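Local coordinates for penicillin-binding protein activator LpoB (Salmonella enterica subsp. enterica serovar Typhimurium, PDB 4Q6V), which probably regulates peptidoglycan synthesis as an outer-membrane lipoprotein, represented here by its C-terminal domain, that interacts with penicillin-binding protein 1B and is thought essential to that enzyme's function, at residues A[23-28]-A[59-64]. Numbering follows the deposited sequence.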
loop_
_atom_site.group_PDB
_atom_site.type_symbol
_atom_site.label_atom_id
_atom_site.label_comp_id
_atom_site.label_asym_id
_atom_site.label_seq_id
_atom_site.Cartn_x
_atom_site.Cartn_y
_atom_site.Cartn_z
ATOM N N GLY A 23 14.217 3.207 -4.625
ATOM C CA GLY A 23 14.929 4.059 -3.725
ATOM C C GLY A 23 14.163 5.340 -3.444
ATOM O O GLY A 23 14.679 6.236 -2.772
ATOM N N SER A 24 12.952 5.456 -3.988
ATOM C CA SER A 24 12.131 6.665 -3.805
ATOM C C SER A 24 11.255 6.510 -2.563
ATOM O O SER A 24 11.272 5.467 -1.893
ATOM C CB SER A 24 11.317 6.958 -5.066
ATOM O OG SER A 24 10.655 5.792 -5.444
ATOM N N VAL A 25 10.564 7.583 -2.205
ATOM C CA VAL A 25 9.800 7.601 -0.979
ATOM C C VAL A 25 8.398 7.107 -1.351
ATOM O O VAL A 25 7.706 7.633 -2.259
ATOM C CB VAL A 25 9.768 8.992 -0.371
ATOM C CG1 VAL A 25 8.992 8.984 0.948
ATOM C CG2 VAL A 25 11.192 9.547 -0.179
ATOM N N LEU A 26 7.965 6.088 -0.633
ATOM C CA LEU A 26 6.704 5.391 -0.958
ATOM C C LEU A 26 5.832 5.405 0.277
ATOM O O LEU A 26 6.255 4.988 1.330
ATOM C CB LEU A 26 6.993 4.006 -1.498
ATOM C CG LEU A 26 5.773 3.080 -1.592
ATOM C CD1 LEU A 26 4.852 3.442 -2.757
ATOM C CD2 LEU A 26 6.285 1.661 -1.731
ATOM N N LEU A 27 4.606 5.897 0.147
ATOM C CA LEU A 27 3.582 5.731 1.132
ATOM C C LEU A 27 2.752 4.461 0.942
ATOM O O LEU A 27 2.027 4.311 -0.025
ATOM C CB LEU A 27 2.677 6.975 1.144
ATOM C CG LEU A 27 1.497 6.968 2.102
ATOM C CD1 LEU A 27 1.911 6.498 3.471
ATOM C CD2 LEU A 27 0.767 8.307 2.167
ATOM N N VAL A 28 2.855 3.553 1.896
ATOM C CA VAL A 28 2.183 2.245 1.799
ATOM C C VAL A 28 0.877 2.272 2.592
ATOM O O VAL A 28 0.876 2.262 3.829
ATOM C CB VAL A 28 3.073 1.106 2.377
ATOM C CG1 VAL A 28 2.334 -0.231 2.354
ATOM C CG2 VAL A 28 4.342 1.022 1.596
ATOM N N THR A 59 12.347 4.062 0.461
ATOM C CA THR A 59 12.160 4.639 1.781
ATOM C C THR A 59 10.689 4.720 2.019
ATOM O O THR A 59 9.985 5.406 1.287
ATOM C CB THR A 59 12.724 6.070 1.840
ATOM O OG1 THR A 59 14.119 5.982 1.642
ATOM C CG2 THR A 59 12.475 6.696 3.206
ATOM N N LEU A 60 10.231 4.000 3.036
ATOM C CA LEU A 60 8.844 3.994 3.449
ATOM C C LEU A 60 8.507 5.118 4.423
ATOM O O LEU A 60 9.269 5.427 5.359
ATOM C CB LEU A 60 8.436 2.631 4.016
ATOM C CG LEU A 60 8.700 1.387 3.175
ATOM C CD1 LEU A 60 8.172 0.166 3.901
ATOM C CD2 LEU A 60 8.098 1.500 1.789
ATOM N N VAL A 61 7.346 5.736 4.207
ATOM C CA VAL A 61 6.813 6.674 5.207
ATOM C C VAL A 61 6.473 5.837 6.404
ATOM O O VAL A 61 5.892 4.763 6.242
ATOM C CB VAL A 61 5.614 7.445 4.667
ATOM C CG1 VAL A 61 5.163 8.484 5.655
ATOM C CG2 VAL A 61 5.969 8.117 3.326
ATOM N N SER A 62 6.857 6.330 7.585
ATOM C CA SER A 62 6.675 5.587 8.834
ATOM C C SER A 62 5.297 5.834 9.465
ATOM O O SER A 62 4.656 6.851 9.251
ATOM C CB SER A 62 7.770 5.985 9.820
ATOM O OG SER A 62 7.418 7.211 10.444
ATOM N N VAL A 63 4.887 4.930 10.348
ATOM C CA VAL A 63 3.611 4.999 11.028
ATOM C C VAL A 63 3.449 6.363 11.728
ATOM O O VAL A 63 2.386 6.981 11.644
ATOM C CB VAL A 63 3.446 3.828 12.041
ATOM C CG1 VAL A 63 2.176 3.945 12.837
ATOM C CG2 VAL A 63 3.502 2.466 11.331
ATOM N N GLN A 64 4.504 6.832 12.392
ATOM C CA GLN A 64 4.450 8.006 13.234
ATOM C C GLN A 64 4.341 9.245 12.387
ATOM O O GLN A 64 3.502 10.106 12.638
ATOM C CB GLN A 64 5.622 8.085 14.211
ATOM C CG GLN A 64 5.452 7.161 15.438
ATOM C CD GLN A 64 6.289 7.640 16.617
ATOM O OE1 GLN A 64 6.387 8.854 16.858
ATOM N NE2 GLN A 64 6.904 6.706 17.354
HETATM O O HOH W 1 3.799 4.151 4.554
#
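Val25 and Leu26 pair in parallel with Thr59 and Leu60 through three backbone hydrogen bonds. Thr59 N gives the most bent of them to Ser24 O (2.9 Å, 139° at the hydrogen). Leu26 N binds Thr59 O at 2.9 Å, and Val61 N reaches Leu26 O at 3.2 Å, both more nearly straight. Two residues on from Leu26, at Val28, a water bridges the two segments: it accepts from Val28 N and donates to Val61 O, which Arg49 NH1 also binds. On the face carrying Leu26, that residue and Leu60 lie side by side. Leu60 CG is anti to its carbonyl carbon (chi1 -53°), and its CD2 branch comes close to strand 25-35, 4.0 Å from Leu26 CD2 and 3.8 Å from Val28 CG2. Helix 41-54, the crossover linking strands 25-35 and 59-60 in a beta-alpha-beta unit, packs here through Leu48 and Leu52. Val61 instead turns toward the neighbouring strand; its CG2 meets Val25 CG1 at 3.9 Å, the two side chains crossing at about a right angle, while its CB touches Leu27 CD1 at 4.0 Å. Leu66 of helix 63-72, whose N-cap Ser62 bonds Gln65 N through OG, packs against both Leu27 and Val61. At this outer strand, then, direct backbone bonding ends with Val61 and a water carries the next link, while apolar packing of Leu60 and Val61 supplements the short polar seam.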